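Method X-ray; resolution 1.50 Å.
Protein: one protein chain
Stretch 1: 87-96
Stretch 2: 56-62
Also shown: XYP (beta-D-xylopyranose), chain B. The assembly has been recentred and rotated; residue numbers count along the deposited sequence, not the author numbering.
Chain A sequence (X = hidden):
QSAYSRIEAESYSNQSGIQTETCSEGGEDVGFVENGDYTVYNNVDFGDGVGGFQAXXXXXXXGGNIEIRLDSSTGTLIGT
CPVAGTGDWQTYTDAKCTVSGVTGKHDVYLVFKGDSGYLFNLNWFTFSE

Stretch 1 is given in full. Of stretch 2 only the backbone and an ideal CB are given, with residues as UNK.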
# COMPACT_ATOMS: atom_id res chain seq x y z
N GLY A 87 10.31 -14.50 1.24
CA GLY A 87 11.43 -15.28 0.70
C GLY A 87 11.83 -14.94 -0.75
O GLY A 87 12.83 -15.50 -1.27
N ASP A 88 11.03 -14.12 -1.43
CA ASP A 88 11.35 -13.82 -2.82
C ASP A 88 10.64 -12.55 -3.22
O ASP A 88 9.51 -12.33 -2.80
CB ASP A 88 10.88 -14.97 -3.70
CG ASP A 88 11.43 -14.87 -5.12
OD1 ASP A 88 12.55 -15.38 -5.33
OD2 ASP A 88 10.75 -14.29 -5.99
N TRP A 89 11.28 -11.73 -4.07
CA TRP A 89 10.65 -10.49 -4.51
C TRP A 89 9.39 -10.68 -5.34
O TRP A 89 8.65 -9.71 -5.54
CB TRP A 89 11.62 -9.64 -5.36
CG TRP A 89 12.73 -9.05 -4.53
CD1 TRP A 89 14.09 -9.27 -4.68
CD2 TRP A 89 12.59 -8.15 -3.41
NE1 TRP A 89 14.79 -8.57 -3.71
CE2 TRP A 89 13.90 -7.87 -2.92
CE3 TRP A 89 11.49 -7.57 -2.76
CZ2 TRP A 89 14.13 -7.02 -1.83
CZ3 TRP A 89 11.73 -6.69 -1.68
CH2 TRP A 89 13.03 -6.45 -1.21
N GLN A 90 9.18 -11.89 -5.85
CA GLN A 90 8.01 -12.16 -6.70
C GLN A 90 7.15 -13.34 -6.24
O GLN A 90 6.42 -13.92 -7.04
CB GLN A 90 8.46 -12.31 -8.18
CG GLN A 90 9.11 -11.06 -8.77
CD GLN A 90 8.10 -9.89 -8.94
OE1 GLN A 90 6.87 -10.11 -8.96
NE2 GLN A 90 8.62 -8.68 -9.06
N THR A 91 7.19 -13.64 -4.92
CA THR A 91 6.26 -14.57 -4.30
C THR A 91 5.42 -13.76 -3.33
O THR A 91 5.97 -13.20 -2.37
CB THR A 91 7.04 -15.63 -3.53
OG1 THR A 91 7.80 -16.42 -4.46
CG2 THR A 91 6.09 -16.50 -2.69
N TYR A 92 4.13 -13.63 -3.66
CA TYR A 92 3.23 -12.69 -2.95
C TYR A 92 2.39 -13.39 -1.89
O TYR A 92 2.12 -14.59 -1.96
CB TYR A 92 2.34 -11.90 -3.92
CG TYR A 92 3.15 -11.00 -4.83
CD1 TYR A 92 3.19 -9.63 -4.62
CD2 TYR A 92 3.94 -11.55 -5.87
CE1 TYR A 92 3.94 -8.79 -5.43
CE2 TYR A 92 4.71 -10.73 -6.70
CZ TYR A 92 4.73 -9.34 -6.46
OH TYR A 92 5.48 -8.46 -7.23
N THR A 93 1.95 -12.57 -0.94
CA THR A 93 1.01 -12.99 0.08
C THR A 93 0.10 -11.80 0.43
O THR A 93 0.24 -10.73 -0.17
CB THR A 93 1.74 -13.50 1.30
OG1 THR A 93 0.84 -14.24 2.14
CG2 THR A 93 2.43 -12.35 2.06
N ASP A 94 -0.86 -12.01 1.34
CA ASP A 94 -1.77 -10.95 1.76
C ASP A 94 -1.32 -10.40 3.12
O ASP A 94 -1.22 -11.13 4.12
CB ASP A 94 -3.20 -11.47 1.91
CG ASP A 94 -3.85 -11.88 0.58
OD1 ASP A 94 -3.38 -11.54 -0.53
OD2 ASP A 94 -4.92 -12.52 0.67
N ALA A 95 -1.06 -9.10 3.15
CA ALA A 95 -0.79 -8.41 4.42
C ALA A 95 -2.08 -7.69 4.77
O ALA A 95 -2.79 -7.19 3.86
CB ALA A 95 0.38 -7.42 4.26
N LYS A 96 -2.42 -7.63 6.06
CA LYS A 96 -3.75 -7.11 6.41
C LYS A 96 -3.65 -6.32 7.73
O LYS A 96 -2.86 -6.67 8.61
CB LYS A 96 -4.71 -8.29 6.61
CG LYS A 96 -4.99 -9.01 5.26
CD LYS A 96 -5.71 -10.33 5.41
CE LYS A 96 -4.75 -11.47 5.77
NZ LYS A 96 -5.48 -12.79 5.65
N UNK A 56 -1.49 -6.89 -1.40
CA UNK A 56 -0.84 -8.07 -2.01
C UNK A 56 0.65 -7.75 -2.18
O UNK A 56 0.99 -6.88 -2.98
CB UNK A 56 -1.48 -8.43 -3.35
N UNK A 57 1.49 -8.38 -1.38
CA UNK A 57 2.88 -7.95 -1.21
C UNK A 57 3.88 -9.09 -1.27
O UNK A 57 3.54 -10.25 -0.97
CB UNK A 57 3.03 -7.22 0.13
N UNK A 58 5.11 -8.77 -1.69
CA UNK A 58 6.20 -9.76 -1.75
C UNK A 58 7.44 -9.12 -1.11
O UNK A 58 7.60 -7.88 -1.15
CB UNK A 58 6.48 -10.20 -3.19
N UNK A 59 8.33 -9.93 -0.52
CA UNK A 59 9.57 -9.33 -0.05
C UNK A 59 10.65 -10.38 0.13
O UNK A 59 10.39 -11.42 0.81
CB UNK A 59 9.34 -8.58 1.26
N UNK A 60 11.85 -10.10 -0.38
CA UNK A 60 12.99 -10.98 -0.13
C UNK A 60 13.76 -10.60 1.11
O UNK A 60 14.82 -11.19 1.42
CB UNK A 60 13.93 -10.97 -1.33
N UNK A 61 13.25 -9.62 1.83
CA UNK A 61 13.92 -9.15 3.03
C UNK A 61 13.00 -9.42 4.21
O UNK A 61 12.44 -10.51 4.32
CB UNK A 61 14.28 -7.67 2.93
N UNK A 62 12.88 -8.45 5.13
CA UNK A 62 12.04 -8.63 6.31
C UNK A 62 10.83 -7.68 6.30
O UNK A 62 10.24 -7.38 7.36
CB UNK A 62 12.87 -8.41 7.58
O1 XYP B . 16.34 -5.95 -7.70
C1 XYP B . 15.22 -5.23 -7.20
C2 XYP B . 14.00 -6.06 -7.55
C3 XYP B . 12.74 -5.40 -7.01
C4 XYP B . 12.92 -5.03 -5.54
C5 XYP B . 14.25 -4.29 -5.33
O2 XYP B . 13.81 -6.16 -8.96
O3 XYP B . 11.61 -6.24 -7.18
O4 XYP B . 11.88 -4.20 -5.09
O5 XYP B . 15.31 -5.07 -5.83

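Position 56 lies on an antiparallel strand pair, opposite Asp94, and its CA-to-CB bond points to the same face of the sheet as that of Asp94. The ideal CB is 4.6 Å from Asp94 OD1, so stretch 1 offers a negative charge that a long donor can meet. Lysine, arginine or a long polar donor would suit. The deposited residue is Arg56, whose NH1 donates to Asp94 OD1 at 2.9 Å through a nearly straight hydrogen bond that is part of a salt bridge. The side chain runs along the neighbouring strand to get there: Arg56 NE comes within 3.5 Å of Tyr92 CB, and Tyr92 O and Thr93 CA lie over one face of the guanidinium.

Position 57 is locked by its backbone, since its N donates to Thr93 O at 2.9 Å and its O accepts from Thr93 N at 2.8 Å. Its CB shares a face with the side chain of Thr93 and stands 4.9 Å from Ala95 CB. That calls for a modest apolar group, and extended backbone angles favour a beta-branched one: valine or isoleucine, with threonine a polar alternative of the same shape. It is Val57, and its CG2 packs 3.7 Å from Ala95 CB.

At position 58 the CB points toward stretch 1 into very little space. The ideal CB is 3.2 Å from both Trp89 O and Thr91 O, where the chain turns its corner, and 3.6 Å from Tyr92 CD1. Atoms beyond CB would have to find a way past two carbonyls and a ring, so alanine or glycine fits best. Ala58 CB sits over the Tyr92 ring, 3.6 Å from its centroid, in a CH-pi contact.

Position 59 points away, so stretch 1 sets few terms beyond the Trp89 ring, with CZ3 4.2 Å from the ideal CB. Small polar or apolar residues are plausible. Ser59 turns its OG to accept from the backbone N of position 61 at 3.0 Å.

At position 60 the CB points sideways, yet the ideal CB is only 3.5 Å from Trp89 CE2. A small residue suits a site so close to the indole. Ala60 places CB 3.5 Å from the centroid of the five-membered ring, over its face; the xylose lies over the opposite face, with C4 3.8 Å from Trp89 CD2.

Position 61 also points sideways; its ideal CB is 4.5 Å from Trp89 CH2, so several medium-sized residues would be plausible. Thr61 rests CG2 3.8 Å from Trp89 CZ2.

Position 62 is out of reach and unconstrained by stretch 1; it is Ser62.

Stretch 2 (56-62) RVASATS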
# COMPACT_ATOMS: atom_id res chain seq x y z
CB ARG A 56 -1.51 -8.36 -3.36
CG ARG A 56 -1.06 -9.63 -4.02
CD ARG A 56 -1.59 -10.84 -3.23
NE ARG A 56 -1.12 -12.06 -3.87
CZ ARG A 56 -1.27 -13.29 -3.36
NH1 ARG A 56 -1.92 -13.46 -2.20
NH2 ARG A 56 -0.75 -14.33 -4.02
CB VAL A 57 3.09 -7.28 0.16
CG1 VAL A 57 2.50 -5.85 0.16
CG2 VAL A 57 2.48 -8.15 1.26
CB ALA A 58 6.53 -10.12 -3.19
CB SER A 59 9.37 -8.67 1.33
OG SER A 59 10.62 -8.28 1.87
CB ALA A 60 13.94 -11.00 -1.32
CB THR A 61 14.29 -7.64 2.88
OG1 THR A 61 13.08 -6.92 2.62
CG2 THR A 61 15.33 -7.43 1.71
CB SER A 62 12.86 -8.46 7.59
OG SER A 62 13.78 -9.55 7.68
O HOH W 1 12.08 -13.00 3.11
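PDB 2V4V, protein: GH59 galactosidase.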